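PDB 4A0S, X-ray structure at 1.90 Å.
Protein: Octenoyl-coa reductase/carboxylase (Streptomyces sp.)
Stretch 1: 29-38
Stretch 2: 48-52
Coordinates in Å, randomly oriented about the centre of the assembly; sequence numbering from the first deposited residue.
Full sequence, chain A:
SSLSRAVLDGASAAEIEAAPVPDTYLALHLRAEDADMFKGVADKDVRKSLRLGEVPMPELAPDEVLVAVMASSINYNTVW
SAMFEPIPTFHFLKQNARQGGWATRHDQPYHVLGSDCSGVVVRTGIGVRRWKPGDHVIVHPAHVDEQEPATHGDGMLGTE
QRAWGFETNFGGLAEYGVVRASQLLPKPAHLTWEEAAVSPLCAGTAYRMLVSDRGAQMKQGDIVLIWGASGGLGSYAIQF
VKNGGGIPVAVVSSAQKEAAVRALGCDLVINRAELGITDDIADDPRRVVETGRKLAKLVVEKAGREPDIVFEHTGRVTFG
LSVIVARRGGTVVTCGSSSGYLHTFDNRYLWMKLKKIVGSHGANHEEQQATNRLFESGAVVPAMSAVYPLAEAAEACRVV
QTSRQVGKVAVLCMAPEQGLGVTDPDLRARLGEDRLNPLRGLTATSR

Stretch 1, residues 29-38: HLRAEDADMF
Stretch 2 (48-52) KSLRL

The two stretches are joined by a single antiparallel beta bridge, which is extended on one side by a water-mediated link and an arginine-aspartate salt bridge and backed by a small apolar cluster, burying 515 Å² in all. Residues 29-31 form the end of a strand, with phi/psi of -149/168, -110/163 and -116/132. The chain then tightens into a 3-10 segment that starts at Ala 32 (-55/-37), where Asp 34 N bonds to Arg 31 O at 2.9 Å, and a type I turn from Asp 34 to Met 37 follows, with Met 37 N 3.0 Å from Asp 34 O. The second stretch leaves a weakly bonded helix at Lys 48 and Ser 49, straightens at Leu 50 (-58/132) and becomes a strand at Arg 51 (-121/146).

His 29 and Arg 51 are the hydrogen-bonded pair, their CA atoms 5.2 Å apart. His 29 N donates to Arg 51 O at 2.8 Å and Arg 51 N to His 29 O at 2.7 Å. Beyond this pair a water takes over: it accepts from Arg 31 N at 2.7 Å and donates to Ser 49 O at 2.8 Å and to Asp 34 OD2 at 2.6 Å, so the strand's next inward-facing amide is satisfied without a direct partner.

The side chains of His 29 and Arg 51 share one face of the sheet. With chi1 at 65° (p) and chi2 at -80°, the imidazole lies against Arg 51, whose CB sits over the ring face, 3.7 Å from the centroid of the His 29 ring. Arg 51 (chi1 m, chi2 m, chi3 t) then runs past Arg 31, with CG of Arg 51 3.7 Å from CG of Arg 31, and brings its guanidinium to Asp 34 (chi1 m). Arg 51 NH2 lies 3.0 Å and Arg 51 NE 3.2 Å from Asp 34 OD2; both hydrogen bonds are weak, but the opposite charges form a salt bridge. Arginine suits this place because its long aliphatic part packs while its charged end reaches the turn. Arg 31 (m, m, m) directs its own charge to Glu 33, with NH2 3.1 Å from Glu 33 OE2.

Apolar contacts complete the interface. Leu 30 (m, t) places CD2 3.8 Å from CD2 of Leu 50 (m, t). Met 37 (p, t, m) sets SD 3.9 Å from Ser 49 CB and CE 3.8 Å from Lys 48 CB. The buried Phe 38 (chi1 m) brings CE2 within 3.9 Å of Ser 49 CB, so the serine CB is in contact with both the methionine sulfur and the phenylalanine ring.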

# COMPACT_ATOMS: atom_id res chain seq x y z
N HIS A 29 30.10 29.40 -1.67
CA HIS A 29 29.33 29.63 -0.46
C HIS A 29 28.63 30.96 -0.46
O HIS A 29 28.89 31.83 -1.30
CB HIS A 29 30.24 29.54 0.77
CG HIS A 29 31.28 30.61 0.82
ND1 HIS A 29 32.45 30.53 0.10
CD2 HIS A 29 31.33 31.77 1.51
CE1 HIS A 29 33.18 31.61 0.33
NE2 HIS A 29 32.53 32.38 1.19
N LEU A 30 27.73 31.08 0.50
CA LEU A 30 27.08 32.34 0.77
C LEU A 30 27.60 32.86 2.10
O LEU A 30 28.18 32.10 2.90
CB LEU A 30 25.57 32.14 0.83
CG LEU A 30 24.96 31.51 -0.42
CD1 LEU A 30 23.57 31.07 -0.06
CD2 LEU A 30 24.96 32.48 -1.59
N ARG A 31 27.37 34.15 2.32
CA ARG A 31 27.80 34.82 3.51
C ARG A 31 26.56 35.29 4.26
O ARG A 31 25.66 35.87 3.66
CB ARG A 31 28.69 36.02 3.14
CG ARG A 31 30.00 35.64 2.45
CD ARG A 31 31.01 35.03 3.43
NE ARG A 31 31.42 36.00 4.46
CZ ARG A 31 31.72 35.68 5.72
NH1 ARG A 31 31.67 34.42 6.12
NH2 ARG A 31 32.07 36.63 6.57
N ALA A 32 26.51 35.02 5.56
CA ALA A 32 25.36 35.39 6.38
C ALA A 32 25.03 36.87 6.29
O ALA A 32 23.85 37.25 6.30
CB ALA A 32 25.60 34.99 7.84
N GLU A 33 26.07 37.69 6.19
CA GLU A 33 25.94 39.14 6.09
C GLU A 33 25.14 39.57 4.86
O GLU A 33 24.58 40.66 4.85
CB GLU A 33 27.31 39.81 6.08
CG GLU A 33 28.32 39.18 5.11
CD GLU A 33 29.70 39.83 5.17
OE1 GLU A 33 29.78 41.08 5.16
OE2 GLU A 33 30.71 39.09 5.20
N ASP A 34 25.07 38.70 3.85
CA ASP A 34 24.40 39.04 2.58
C ASP A 34 22.93 38.64 2.50
O ASP A 34 22.28 38.86 1.47
CB ASP A 34 25.14 38.40 1.39
CG ASP A 34 26.58 38.88 1.26
OD1 ASP A 34 26.90 40.00 1.76
OD2 ASP A 34 27.40 38.14 0.66
N ALA A 35 22.40 38.07 3.57
CA ALA A 35 21.07 37.46 3.50
C ALA A 35 19.97 38.40 3.00
O ALA A 35 19.06 37.97 2.30
CB ALA A 35 20.70 36.83 4.83
N ASP A 36 20.08 39.69 3.33
CA ASP A 36 19.04 40.67 2.97
C ASP A 36 19.39 41.51 1.75
O ASP A 36 18.71 42.49 1.47
CB ASP A 36 18.73 41.60 4.15
CG ASP A 36 18.38 40.84 5.41
OD1 ASP A 36 17.51 39.93 5.36
OD2 ASP A 36 18.98 41.16 6.46
N MET A 37 20.43 41.13 1.02
CA MET A 37 20.95 41.97 -0.09
C MET A 37 20.01 42.07 -1.29
O MET A 37 20.20 42.92 -2.15
CB MET A 37 22.30 41.46 -0.56
CG MET A 37 22.18 40.18 -1.34
SD MET A 37 23.76 39.59 -1.88
CE MET A 37 24.13 40.78 -3.17
N PHE A 38 19.03 41.17 -1.35
CA PHE A 38 18.05 41.17 -2.42
C PHE A 38 16.70 41.74 -1.99
O PHE A 38 15.71 41.64 -2.72
CB PHE A 38 17.86 39.77 -3.01
CG PHE A 38 19.09 39.20 -3.66
CD1 PHE A 38 19.72 39.87 -4.71
CD2 PHE A 38 19.62 38.00 -3.21
CE1 PHE A 38 20.87 39.35 -5.31
CE2 PHE A 38 20.77 37.46 -3.80
CZ PHE A 38 21.39 38.13 -4.85
N LYS A 48 25.61 37.56 -7.55
CA LYS A 48 25.89 38.67 -6.64
C LYS A 48 26.09 38.19 -5.20
O LYS A 48 26.74 38.86 -4.39
CB LYS A 48 24.80 39.74 -6.73
CG LYS A 48 24.70 40.36 -8.10
CD LYS A 48 23.77 41.54 -8.11
CE LYS A 48 23.81 42.26 -9.46
NZ LYS A 48 25.20 42.64 -9.86
N SER A 49 25.55 37.02 -4.89
CA SER A 49 25.62 36.45 -3.55
C SER A 49 26.67 35.37 -3.45
O SER A 49 27.39 35.29 -2.44
CB SER A 49 24.28 35.89 -3.16
OG SER A 49 23.91 34.90 -4.11
N LEU A 50 26.77 34.52 -4.47
CA LEU A 50 27.73 33.43 -4.48
C LEU A 50 29.16 33.92 -4.31
O LEU A 50 29.57 34.87 -4.96
CB LEU A 50 27.59 32.59 -5.74
CG LEU A 50 26.34 31.69 -5.70
CD1 LEU A 50 26.11 31.00 -7.04
CD2 LEU A 50 26.42 30.65 -4.56
N ARG A 51 29.89 33.28 -3.40
CA ARG A 51 31.30 33.59 -3.15
C ARG A 51 32.09 32.33 -3.40
O ARG A 51 31.59 31.23 -3.16
CB ARG A 51 31.54 34.04 -1.71
CG ARG A 51 30.53 35.05 -1.15
CD ARG A 51 30.85 36.50 -1.52
NE ARG A 51 29.64 37.32 -1.49
CZ ARG A 51 29.53 38.56 -1.99
NH1 ARG A 51 30.58 39.14 -2.56
NH2 ARG A 51 28.38 39.21 -1.92
N LEU A 52 33.31 32.49 -3.92
CA LEU A 52 34.21 31.36 -4.00
C LEU A 52 35.48 31.71 -3.27
O LEU A 52 36.18 32.64 -3.65
CB LEU A 52 34.51 30.98 -5.45
CG LEU A 52 35.27 29.67 -5.63
CD1 LEU A 52 34.43 28.47 -5.22
CD2 LEU A 52 35.68 29.55 -7.11
O HOH W 1 26.67 35.68 0.21